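Local coordinates for MccB protein (Escherichia coli, PDB 3H5N) that activates a peptide precursor with ATP in an E1-like reaction that begins biosynthesis of the antibiotic microcin C7, forming an N-P bond, at residues K120-G125 with I146-D151; W212-D217 with Q235-A240; G130-V135 with R160-S165. All blocks are in the same frame, centred on the assembly; numbering follows the deposited sequence.

Interaction 1: K120-G125 with I146-D151; sequences KVVILG and ILIDND. With ATP (adenosine-5'-triphosphate), chain G.
Gly125 and Asp149 meet at the C-terminal edge of two neighbouring parallel strands, and between them they receive the ribose of ATP. The carboxylate of Asp149 grips the sugar with both oxygens: O2' of ATP donates to Asp149 OD1 at 2.7 Å, and O3' of ATP donates to Asp149 OD2 at the same 2.7 Å. OD1 also takes the backbone N of Asp151, which closes an Asx turn, while OD2 takes the amide of Cys126. These two backbone donors fix the rotation of the carboxylate. With CG anti to the backbone N (chi1 -150°), the acid reaches back to Gly125, whose C lies 3.8 Å from Asp149 OD2. The CA of Gly125 in turn approaches O4' of ATP to 3.5 Å, and at the backbone angles of this glycine a side chain would be jammed against the preceding carbonyl O.

Behind this site the strands 120-124 and 146-149 run 15° from parallel. Four backbone bonds join them: Ile146 N to Val121 O, Ile123 N to Ile146 O, Ile148 N to Ile123 O, and Gly125 N to Ile148 O. On the sheet face that carries Val122, Leu124, Ile146 and Ile148, CD1 of Ile148 presses on CG1 of Val122 at 3.5 Å, a tight fit. The other branch of Ile148, CG2, lies 3.6 Å from Leu124 CD1. On the reverse face Ile123 and Leu147 run alongside one another, and CD2 of Leu147 touches both CB and CG1 of its neighbour. Strand 211-214 continues the sheet beyond Val122 and Leu124. The arrangement is that of a Rossmann-type beta-alpha-beta unit, with a glycine-rich turn after the first strand and a ribose-binding acid at the end of the second.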
loop_
_atom_site.group_PDB
_atom_site.type_symbol
_atom_site.label_atom_id
_atom_site.label_comp_id
_atom_site.label_asym_id
_atom_site.label_seq_id
_atom_site.Cartn_x
_atom_site.Cartn_y
_atom_site.Cartn_z
ATOM N N LYS A 120 33.281 -13.044 9.576
ATOM C CA LYS A 120 33.353 -11.602 9.410
ATOM C C LYS A 120 33.291 -11.336 7.922
ATOM O O LYS A 120 34.064 -11.926 7.167
ATOM C CB LYS A 120 34.687 -11.108 9.977
ATOM C CG LYS A 120 34.960 -9.623 9.841
ATOM C CD LYS A 120 36.342 -9.360 10.381
ATOM C CE LYS A 120 36.519 -7.935 10.806
ATOM N NZ LYS A 120 37.702 -7.803 11.716
ATOM N N VAL A 121 32.376 -10.465 7.498
ATOM C CA VAL A 121 32.224 -10.164 6.077
ATOM C C VAL A 121 32.284 -8.674 5.826
ATOM O O VAL A 121 31.538 -7.889 6.432
ATOM C CB VAL A 121 30.922 -10.750 5.481
ATOM C CG1 VAL A 121 30.857 -10.469 3.974
ATOM C CG2 VAL A 121 30.865 -12.263 5.722
ATOM N N VAL A 122 33.198 -8.294 4.941
ATOM C CA VAL A 122 33.292 -6.911 4.482
ATOM C C VAL A 122 32.363 -6.712 3.301
ATOM O O VAL A 122 32.360 -7.518 2.353
ATOM C CB VAL A 122 34.738 -6.513 4.098
ATOM C CG1 VAL A 122 34.746 -5.161 3.389
ATOM C CG2 VAL A 122 35.629 -6.477 5.345
ATOM N N ILE A 123 31.553 -5.652 3.394
ATOM C CA ILE A 123 30.691 -5.213 2.304
ATOM C C ILE A 123 31.356 -3.986 1.694
ATOM O O ILE A 123 31.272 -2.881 2.246
ATOM C CB ILE A 123 29.244 -4.900 2.818
ATOM C CG1 ILE A 123 28.684 -6.074 3.655
ATOM C CG2 ILE A 123 28.298 -4.524 1.681
ATOM C CD1 ILE A 123 28.433 -7.392 2.880
ATOM N N LEU A 124 32.061 -4.186 0.580
ATOM C CA LEU A 124 32.752 -3.089 -0.099
ATOM C C LEU A 124 31.848 -2.527 -1.194
ATOM O O LEU A 124 31.801 -3.059 -2.305
ATOM C CB LEU A 124 34.094 -3.555 -0.674
ATOM C CG LEU A 124 35.035 -2.489 -1.241
ATOM C CD1 LEU A 124 35.329 -1.391 -0.192
ATOM C CD2 LEU A 124 36.300 -3.156 -1.702
ATOM N N GLY A 125 31.131 -1.458 -0.864
ATOM C CA GLY A 125 30.068 -0.940 -1.732
ATOM C C GLY A 125 28.718 -1.192 -1.093
ATOM O O GLY A 125 28.329 -2.346 -0.886
ATOM N N ILE A 146 31.029 -5.569 8.210
ATOM C CA ILE A 146 31.730 -4.301 8.075
ATOM C C ILE A 146 31.330 -3.585 6.782
ATOM O O ILE A 146 31.585 -4.077 5.671
ATOM C CB ILE A 146 33.250 -4.526 8.135
ATOM C CG1 ILE A 146 33.602 -5.262 9.441
ATOM C CG2 ILE A 146 34.008 -3.211 7.927
ATOM C CD1 ILE A 146 35.022 -5.632 9.579
ATOM N N LEU A 147 30.702 -2.421 6.938
ATOM C CA LEU A 147 30.162 -1.660 5.812
ATOM C C LEU A 147 31.125 -0.583 5.341
ATOM O O LEU A 147 31.524 0.280 6.119
ATOM C CB LEU A 147 28.828 -1.020 6.204
ATOM C CG LEU A 147 27.815 -2.026 6.755
ATOM C CD1 LEU A 147 26.684 -1.289 7.464
ATOM C CD2 LEU A 147 27.294 -2.926 5.634
ATOM N N ILE A 148 31.501 -0.633 4.065
ATOM C CA ILE A 148 32.408 0.372 3.523
ATOM C C ILE A 148 31.798 1.119 2.335
ATOM O O ILE A 148 31.430 0.528 1.325
ATOM C CB ILE A 148 33.803 -0.221 3.197
ATOM C CG1 ILE A 148 34.430 -0.805 4.465
ATOM C CG2 ILE A 148 34.729 0.847 2.613
ATOM C CD1 ILE A 148 35.504 -1.850 4.218
ATOM N N ASP A 149 31.696 2.432 2.495
ATOM C CA ASP A 149 31.226 3.338 1.464
ATOM C C ASP A 149 31.560 4.746 1.967
ATOM O O ASP A 149 31.843 4.929 3.155
ATOM C CB ASP A 149 29.705 3.196 1.274
ATOM C CG ASP A 149 29.260 3.510 -0.146
ATOM O OD1 ASP A 149 29.387 4.671 -0.594
ATOM O OD2 ASP A 149 28.781 2.589 -0.835
ATOM N N ASN A 150 31.517 5.731 1.073
ATOM C CA ASN A 150 31.661 7.128 1.481
ATOM C C ASN A 150 30.556 8.019 0.896
ATOM O O ASN A 150 30.642 9.249 0.962
ATOM C CB ASN A 150 33.059 7.662 1.110
ATOM C CG ASN A 150 33.608 8.670 2.130
ATOM O OD1 ASN A 150 33.312 8.602 3.328
ATOM N ND2 ASN A 150 34.421 9.603 1.649
ATOM N N ASP A 151 29.520 7.411 0.321
ATOM C CA ASP A 151 28.455 8.215 -0.291
ATOM C C ASP A 151 27.263 8.419 0.639
ATOM O O ASP A 151 27.074 7.685 1.601
ATOM C CB ASP A 151 28.003 7.635 -1.650
HETATM P PG ATP G . 23.279 4.800 -8.856
HETATM O O1G ATP G . 22.930 6.207 -8.439
HETATM O O2G ATP G . 22.163 4.070 -9.566
HETATM O O3G ATP G . 24.618 4.624 -9.534
HETATM P PB ATP G . 24.550 4.304 -6.372
HETATM O O1B ATP G . 23.943 4.965 -5.159
HETATM O O2B ATP G . 25.777 4.920 -7.015
HETATM O O3B ATP G . 23.387 4.017 -7.444
HETATM P PA ATP G . 25.397 1.629 -6.851
HETATM O O1A ATP G . 24.169 0.744 -6.980
HETATM O O2A ATP G . 26.133 2.115 -8.071
HETATM O O3A ATP G . 24.958 2.834 -5.885
HETATM O "O5'" ATP G . 26.466 0.867 -5.911
HETATM C "C5'" ATP G . 27.841 1.252 -5.859
HETATM C "C4'" ATP G . 28.139 1.709 -4.444
HETATM O "O4'" ATP G . 29.534 1.530 -4.202
HETATM C "C3'" ATP G . 27.814 3.182 -4.201
HETATM O "O3'" ATP G . 27.185 3.315 -2.908
HETATM C "C2'" ATP G . 29.168 3.880 -4.214
HETATM O "O2'" ATP G . 29.237 4.987 -3.308
HETATM C "C1'" ATP G . 30.115 2.771 -3.783
HETATM N N9 ATP G . 31.442 2.913 -4.418
HETATM C C8 ATP G . 31.695 2.989 -5.739
HETATM N N7 ATP G . 33.027 3.093 -5.961
HETATM C C5 ATP G . 33.631 3.089 -4.757
HETATM C C6 ATP G . 35.022 3.173 -4.265
HETATM N N6 ATP G . 36.029 3.294 -5.148
HETATM N N1 ATP G . 35.236 3.129 -2.929
HETATM C C2 ATP G . 34.220 3.009 -2.039
HETATM N N3 ATP G . 32.925 2.932 -2.413
HETATM C C4 ATP G . 32.582 2.967 -3.735
#

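Interaction 2: W212-D217 with Q235-A240. With ATP (adenosine-5'-triphosphate), chain G.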
loop_
_atom_site.group_PDB
_atom_site.type_symbol
_atom_site.label_atom_id
_atom_site.label_comp_id
_atom_site.label_asym_id
_atom_site.label_seq_id
_atom_site.Cartn_x
_atom_site.Cartn_y
_atom_site.Cartn_z
ATOM N N TRP A 212 35.452 -10.641 1.222
ATOM C CA TRP A 212 34.951 -9.319 0.857
ATOM C C TRP A 212 33.914 -9.506 -0.224
ATOM O O TRP A 212 34.145 -10.235 -1.213
ATOM C CB TRP A 212 36.031 -8.457 0.234
ATOM C CG TRP A 212 37.175 -8.025 1.110
ATOM C CD1 TRP A 212 37.424 -8.368 2.418
ATOM C CD2 TRP A 212 38.242 -7.175 0.706
ATOM N NE1 TRP A 212 38.589 -7.766 2.849
ATOM C CE2 TRP A 212 39.113 -7.033 1.816
ATOM C CE3 TRP A 212 38.550 -6.516 -0.488
ATOM C CZ2 TRP A 212 40.267 -6.245 1.764
ATOM C CZ3 TRP A 212 39.699 -5.735 -0.540
ATOM C CH2 TRP A 212 40.543 -5.610 0.583
ATOM N N VAL A 213 32.795 -8.829 -0.046
ATOM C CA VAL A 213 31.779 -8.710 -1.080
ATOM C C VAL A 213 31.979 -7.392 -1.824
ATOM O O VAL A 213 31.771 -6.314 -1.274
ATOM C CB VAL A 213 30.342 -8.780 -0.479
ATOM C CG1 VAL A 213 29.303 -8.493 -1.555
ATOM C CG2 VAL A 213 30.073 -10.132 0.156
ATOM N N VAL A 214 32.342 -7.479 -3.096
ATOM C CA VAL A 214 32.787 -6.294 -3.817
ATOM C C VAL A 214 31.791 -5.913 -4.902
ATOM O O VAL A 214 31.606 -6.640 -5.875
ATOM C CB VAL A 214 34.187 -6.512 -4.457
ATOM C CG1 VAL A 214 34.624 -5.286 -5.234
ATOM C CG2 VAL A 214 35.224 -6.905 -3.394
ATOM N N SER A 215 31.162 -4.764 -4.735
ATOM C CA SER A 215 30.211 -4.293 -5.730
ATOM C C SER A 215 30.470 -2.830 -6.059
ATOM O O SER A 215 29.837 -2.293 -6.953
ATOM C CB SER A 215 28.761 -4.517 -5.271
ATOM O OG SER A 215 28.515 -3.865 -4.039
ATOM N N ALA A 216 31.393 -2.199 -5.331
ATOM C CA ALA A 216 31.917 -0.885 -5.724
ATOM C C ALA A 216 32.514 -0.985 -7.132
ATOM O O ALA A 216 33.175 -1.989 -7.472
ATOM C CB ALA A 216 32.961 -0.401 -4.722
ATOM N N ASP A 217 32.279 0.041 -7.944
ATOM C CA ASP A 217 32.451 -0.078 -9.389
ATOM C C ASP A 217 33.223 1.067 -10.056
ATOM O O ASP A 217 33.415 1.044 -11.276
ATOM C CB ASP A 217 31.067 -0.198 -10.035
ATOM C CG ASP A 217 30.187 1.028 -9.774
ATOM O OD1 ASP A 217 30.310 1.672 -8.694
ATOM O OD2 ASP A 217 29.358 1.345 -10.661
ATOM N N GLN A 235 43.393 -12.817 0.467
ATOM C CA GLN A 235 42.045 -12.437 0.919
ATOM C C GLN A 235 40.975 -12.865 -0.078
ATOM O O GLN A 235 40.946 -12.351 -1.192
ATOM C CB GLN A 235 41.967 -10.913 1.088
ATOM C CG GLN A 235 40.559 -10.358 1.405
ATOM C CD GLN A 235 40.037 -10.811 2.753
ATOM O OE1 GLN A 235 40.609 -10.485 3.797
ATOM N NE2 GLN A 235 38.935 -11.547 2.742
ATOM N N PRO A 236 40.098 -13.809 0.314
ATOM C CA PRO A 236 38.948 -14.171 -0.509
ATOM C C PRO A 236 37.963 -13.030 -0.725
ATOM O O PRO A 236 37.674 -12.255 0.195
ATOM C CB PRO A 236 38.278 -15.298 0.293
ATOM C CG PRO A 236 39.339 -15.809 1.161
ATOM C CD PRO A 236 40.154 -14.631 1.534
ATOM N N TYR A 237 37.468 -12.938 -1.954
ATOM C CA TYR A 237 36.527 -11.900 -2.338
ATOM C C TYR A 237 35.570 -12.440 -3.377
ATOM O O TYR A 237 35.926 -13.317 -4.187
ATOM C CB TYR A 237 37.262 -10.647 -2.864
ATOM C CG TYR A 237 37.795 -10.743 -4.291
ATOM C CD1 TYR A 237 36.968 -10.476 -5.390
ATOM C CD2 TYR A 237 39.122 -11.085 -4.540
ATOM C CE1 TYR A 237 37.454 -10.581 -6.702
ATOM C CE2 TYR A 237 39.613 -11.161 -5.834
ATOM C CZ TYR A 237 38.770 -10.928 -6.905
ATOM O OH TYR A 237 39.262 -11.012 -8.181
ATOM N N ILE A 238 34.348 -11.944 -3.354
ATOM C CA ILE A 238 33.396 -12.255 -4.423
ATOM C C ILE A 238 32.960 -10.945 -5.063
ATOM O O ILE A 238 32.726 -9.957 -4.367
ATOM C CB ILE A 238 32.179 -13.119 -3.937
ATOM C CG1 ILE A 238 31.292 -13.536 -5.126
ATOM C CG2 ILE A 238 31.340 -12.385 -2.856
ATOM C CD1 ILE A 238 30.255 -14.606 -4.763
ATOM N N ASN A 239 32.882 -10.934 -6.391
ATOM C CA ASN A 239 32.383 -9.770 -7.115
ATOM C C ASN A 239 30.928 -10.015 -7.558
ATOM O O ASN A 239 30.538 -11.153 -7.832
ATOM C CB ASN A 239 33.337 -9.474 -8.293
ATOM C CG ASN A 239 33.067 -8.142 -8.983
ATOM O OD1 ASN A 239 33.170 -8.063 -10.203
ATOM N ND2 ASN A 239 32.750 -7.091 -8.219
ATOM N N ALA A 240 30.118 -8.958 -7.571
ATOM C CA ALA A 240 28.751 -9.051 -8.049
ATOM C C ALA A 240 28.269 -7.694 -8.522
ATOM O O ALA A 240 28.750 -6.644 -8.064
ATOM C CB ALA A 240 27.833 -9.595 -6.972
HETATM P PG ATP G . 23.279 4.800 -8.856
HETATM O O1G ATP G . 22.930 6.207 -8.439
HETATM O O2G ATP G . 22.163 4.070 -9.566
HETATM O O3G ATP G . 24.618 4.624 -9.534
HETATM P PB ATP G . 24.550 4.304 -6.372
HETATM O O1B ATP G . 23.943 4.965 -5.159
HETATM O O2B ATP G . 25.777 4.920 -7.015
HETATM O O3B ATP G . 23.387 4.017 -7.444
HETATM P PA ATP G . 25.397 1.629 -6.851
HETATM O O1A ATP G . 24.169 0.744 -6.980
HETATM O O2A ATP G . 26.133 2.115 -8.071
HETATM O O3A ATP G . 24.958 2.834 -5.885
HETATM O "O5'" ATP G . 26.466 0.867 -5.911
HETATM C "C5'" ATP G . 27.841 1.252 -5.859
HETATM C "C4'" ATP G . 28.139 1.709 -4.444
HETATM O "O4'" ATP G . 29.534 1.530 -4.202
HETATM C "C3'" ATP G . 27.814 3.182 -4.201
HETATM O "O3'" ATP G . 27.185 3.315 -2.908
HETATM C "C2'" ATP G . 29.168 3.880 -4.214
HETATM O "O2'" ATP G . 29.237 4.987 -3.308
HETATM C "C1'" ATP G . 30.115 2.771 -3.783
HETATM N N9 ATP G . 31.442 2.913 -4.418
HETATM C C8 ATP G . 31.695 2.989 -5.739
HETATM N N7 ATP G . 33.027 3.093 -5.961
HETATM C C5 ATP G . 33.631 3.089 -4.757
HETATM C C6 ATP G . 35.022 3.173 -4.265
HETATM N N6 ATP G . 36.029 3.294 -5.148
HETATM N N1 ATP G . 35.236 3.129 -2.929
HETATM C C2 ATP G . 34.220 3.009 -2.039
HETATM N N3 ATP G . 32.925 2.932 -2.413
HETATM C C4 ATP G . 32.582 2.967 -3.735
HETATM O O HOH W 1 29.640 -4.377 -9.230
HETATM O O HOH W 2 32.331 -4.100 -9.248
#
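Val214 O is gripped from opposite faces of its carbonyl plane, by Asn239 ND2 at 2.6 Å and by Ala240 N at 3.2 Å. The side-chain amide comes from well above the plane, and its bond is bent (138° at the hydrogen). Strands 212-214 and 237-240 are the parallel pair of a beta-alpha-beta unit whose connecting helix is 222-232, within the Rossmann-like sheet. Further backbone bonds join Trp212 N to Pro236 O, Ile238 N to Trp212 O and Val214 N to Ile238 O.

Pro236 O also has two donors, since Gln235 NE2 reaches it in the carbonyl plane at 2.9 Å. The bend of Gln235 at chi2 (65°) lays its amide nearly parallel to the indole of Trp212, the planes 15° apart. NE1 of Trp212 is bonded to Pro207 O, and Gln235 NE2 has a second acceptor in Ala209 O.

Two waters extend the pairing toward ATP, one joining Ser215 O to Ala240 O, the other Ala216 O to Asn239 ND2. Ala216 CB lies 3.5 Å from C4 of the adenine. At the far end, CG of Gln235 sits over the five-membered ring of Trp212, 3.6 Å from its centroid, in a CH-pi contact.

Interaction 3: G130-V135 with R160-S165; sequences GNHVSV and RQVLFS. With ATP (adenosine-5'-triphosphate), chain G.
Asn131 OD1 accepts the backbone N of Leu163 at 2.9 Å, the hydrogen bond that ties helix 128-140 to the turn 161-164. The donor lies in the carbonyl plane of the side chain, and its N-H points fairly straight at the oxygen (153°). The amide's other end is held as well, ND2 donating to Gly127 O, which fixes the rotation of the group between helix start and turn. A type I turn from Gln161 to Phe164, closed by Phe164 N on Gln161 O, presents the Leu163 amide to it.

Two contacts involve ring faces. The amide of Asn131 stands perpendicular to the ring of Phe164, with OD1 4.0 Å above its centre; Asn131 ND2 comes nearer, 3.5 Å from Phe164 CE2. Val162 reaches over the imidazole of His132, its CG1 3.9 Å from the centroid in a CH-pi contact; the chi1 of 72° that sets CG1 between backbone N and carbonyl carbon turns this methyl over the ring.

Apolar packing continues along the helix. Leu163 and Val135 overlap lengthwise, head to tail, and CD2 of the leucine meets CG1 of the valine tightly at 3.5 Å. The second subunit joins here, its Arg184 donating to Val162 O and its Val135 packing on Val162.

Polar contacts with the nucleotide come from the start of the 160-165 segment. Arg160 NH2 donates to the bridging O3B of ATP at 2.8 Å, with weak, strongly bent bonds to O1A and O2G, and Gln161 NE2 makes a weak bond to O1B. The segment thus belongs to the triphosphate site of this E1-like enzyme, beside the helix that follows the glycine-rich turn of the Rossmann-type fold.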
loop_
_atom_site.group_PDB
_atom_site.type_symbol
_atom_site.label_atom_id
_atom_site.label_comp_id
_atom_site.label_asym_id
_atom_site.label_seq_id
_atom_site.Cartn_x
_atom_site.Cartn_y
_atom_site.Cartn_z
ATOM N N GLY A 130 25.042 -4.115 -2.306
ATOM C CA GLY A 130 25.411 -4.145 -0.899
ATOM C C GLY A 130 24.230 -4.110 0.056
ATOM O O GLY A 130 24.265 -4.754 1.102
ATOM N N ASN A 131 23.199 -3.349 -0.290
ATOM C CA ASN A 131 21.945 -3.330 0.464
ATOM C C ASN A 131 21.400 -4.761 0.583
ATOM O O ASN A 131 21.199 -5.275 1.684
ATOM C CB ASN A 131 20.896 -2.458 -0.249
ATOM C CG ASN A 131 20.760 -1.055 0.355
ATOM O OD1 ASN A 131 19.763 -0.748 1.001
ATOM N ND2 ASN A 131 21.738 -0.191 0.098
ATOM N N HIS A 132 21.206 -5.398 -0.574
ATOM C CA HIS A 132 20.561 -6.717 -0.639
ATOM C C HIS A 132 21.401 -7.855 -0.085
ATOM O O HIS A 132 20.853 -8.731 0.568
ATOM C CB HIS A 132 20.117 -7.047 -2.061
ATOM C CG HIS A 132 18.771 -6.509 -2.401
ATOM N ND1 HIS A 132 17.610 -7.211 -2.165
ATOM C CD2 HIS A 132 18.397 -5.332 -2.950
ATOM C CE1 HIS A 132 16.576 -6.485 -2.550
ATOM N NE2 HIS A 132 17.027 -5.337 -3.022
ATOM N N VAL A 133 22.715 -7.841 -0.330
ATOM C CA VAL A 133 23.614 -8.870 0.209
ATOM C C VAL A 133 23.682 -8.740 1.728
ATOM O O VAL A 133 23.542 -9.728 2.463
ATOM C CB VAL A 133 25.046 -8.802 -0.431
ATOM C CG1 VAL A 133 25.994 -9.749 0.272
ATOM C CG2 VAL A 133 24.996 -9.123 -1.911
ATOM N N SER A 134 23.846 -7.507 2.203
ATOM C CA SER A 134 24.040 -7.286 3.632
ATOM C C SER A 134 22.837 -7.729 4.468
ATOM O O SER A 134 23.016 -8.284 5.545
ATOM C CB SER A 134 24.439 -5.835 3.916
ATOM O OG SER A 134 23.331 -4.964 3.778
ATOM N N VAL A 135 21.611 -7.519 3.989
ATOM C CA VAL A 135 20.463 -7.975 4.779
ATOM C C VAL A 135 20.353 -9.471 4.797
ATOM O O VAL A 135 19.965 -10.034 5.805
ATOM C CB VAL A 135 19.053 -7.538 4.303
ATOM C CG1 VAL A 135 18.424 -6.606 5.290
ATOM C CG2 VAL A 135 18.970 -7.135 2.835
ATOM N N ARG A 160 16.357 0.473 -5.939
ATOM C CA ARG A 160 16.995 -0.832 -5.659
ATOM C C ARG A 160 17.439 -0.972 -4.216
ATOM O O ARG A 160 17.650 -2.080 -3.727
ATOM C CB ARG A 160 18.275 -1.026 -6.494
ATOM C CG ARG A 160 18.114 -1.158 -7.999
ATOM C CD ARG A 160 18.587 0.099 -8.694
ATOM N NE ARG A 160 20.020 0.368 -8.515
ATOM C CZ ARG A 160 20.523 1.584 -8.288
ATOM N NH1 ARG A 160 19.714 2.640 -8.182
ATOM N NH2 ARG A 160 21.835 1.748 -8.143
ATOM N N GLN A 161 17.630 0.162 -3.550
ATOM C CA GLN A 161 18.345 0.170 -2.282
ATOM C C GLN A 161 17.364 0.007 -1.140
ATOM O O GLN A 161 16.888 0.965 -0.525
ATOM C CB GLN A 161 19.311 1.369 -2.212
ATOM C CG GLN A 161 20.405 1.177 -3.283
ATOM C CD GLN A 161 21.312 2.355 -3.537
ATOM O OE1 GLN A 161 21.910 2.916 -2.617
ATOM N NE2 GLN A 161 21.463 2.712 -4.812
ATOM N N VAL A 162 17.056 -1.265 -0.909
ATOM C CA VAL A 162 15.880 -1.715 -0.169
ATOM C C VAL A 162 15.840 -1.317 1.314
ATOM O O VAL A 162 14.754 -1.251 1.913
ATOM C CB VAL A 162 15.706 -3.273 -0.321
ATOM C CG1 VAL A 162 16.773 -4.053 0.463
ATOM C CG2 VAL A 162 14.282 -3.739 0.049
ATOM N N LEU A 163 17.010 -1.082 1.907
ATOM C CA LEU A 163 17.066 -0.675 3.324
ATOM C C LEU A 163 16.792 0.802 3.535
ATOM O O LEU A 163 16.556 1.229 4.667
ATOM C CB LEU A 163 18.410 -1.033 3.950
ATOM C CG LEU A 163 18.698 -2.540 3.949
ATOM C CD1 LEU A 163 20.028 -2.779 4.619
ATOM C CD2 LEU A 163 17.568 -3.298 4.630
ATOM N N PHE A 164 16.824 1.573 2.453
ATOM C CA PHE A 164 16.699 3.037 2.527
ATOM C C PHE A 164 15.297 3.566 2.281
ATOM O O PHE A 164 14.543 3.012 1.482
ATOM C CB PHE A 164 17.635 3.703 1.520
ATOM C CG PHE A 164 19.079 3.356 1.694
ATOM C CD1 PHE A 164 19.585 2.963 2.927
ATOM C CD2 PHE A 164 19.951 3.457 0.613
ATOM C CE1 PHE A 164 20.936 2.664 3.075
ATOM C CE2 PHE A 164 21.293 3.176 0.746
ATOM C CZ PHE A 164 21.797 2.779 1.970
ATOM N N SER A 165 14.973 4.663 2.960
ATOM C CA SER A 165 13.682 5.333 2.837
ATOM C C SER A 165 13.836 6.808 2.459
ATOM O O SER A 165 14.943 7.362 2.494
ATOM C CB SER A 165 12.910 5.215 4.149
ATOM O OG SER A 165 12.409 3.905 4.282
HETATM P PG ATP G . 23.279 4.800 -8.856
HETATM O O1G ATP G . 22.930 6.207 -8.439
HETATM O O2G ATP G . 22.163 4.070 -9.566
HETATM O O3G ATP G . 24.618 4.624 -9.534
HETATM P PB ATP G . 24.550 4.304 -6.372
HETATM O O1B ATP G . 23.943 4.965 -5.159
HETATM O O2B ATP G . 25.777 4.920 -7.015
HETATM O O3B ATP G . 23.387 4.017 -7.444
HETATM P PA ATP G . 25.397 1.629 -6.851
HETATM O O1A ATP G . 24.169 0.744 -6.980
HETATM O O2A ATP G . 26.133 2.115 -8.071
HETATM O O3A ATP G . 24.958 2.834 -5.885
HETATM O "O5'" ATP G . 26.466 0.867 -5.911
HETATM C "C5'" ATP G . 27.841 1.252 -5.859
HETATM C "C4'" ATP G . 28.139 1.709 -4.444
HETATM O "O4'" ATP G . 29.534 1.530 -4.202
HETATM C "C3'" ATP G . 27.814 3.182 -4.201
HETATM O "O3'" ATP G . 27.185 3.315 -2.908
HETATM C "C2'" ATP G . 29.168 3.880 -4.214
HETATM O "O2'" ATP G . 29.237 4.987 -3.308
HETATM C "C1'" ATP G . 30.115 2.771 -3.783
HETATM N N9 ATP G . 31.442 2.913 -4.418
HETATM C C8 ATP G . 31.695 2.989 -5.739
HETATM N N7 ATP G . 33.027 3.093 -5.961
HETATM C C5 ATP G . 33.631 3.089 -4.757
HETATM C C6 ATP G . 35.022 3.173 -4.265
HETATM N N6 ATP G . 36.029 3.294 -5.148
HETATM N N1 ATP G . 35.236 3.129 -2.929
HETATM C C2 ATP G . 34.220 3.009 -2.039
HETATM N N3 ATP G . 32.925 2.932 -2.413
HETATM C C4 ATP G . 32.582 2.967 -3.735
#

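All three contacts reach the same ATP, in a single Rossmann-type domain of the ThiF family. Interactions 1 and 2 lie in the same sheet, their centres about 10 Å apart, and adjoin through strands 120-124 and 211-214, where Val122 and Leu124 probably exchange backbone bonds with Val213. The centre of interaction 3 lies about 12 Å from that of interaction 1 and about 16 Å from that of interaction 2; its helix 128-140 connects the strands of interaction 1 and packs on Ile123 and Val213. Along the chain interactions 1 and 3 alternate, and interaction 2 follows both. Together they meet the nucleotide at ribose, adenine and triphosphate, and Arg97 of the second subunit adds to the site.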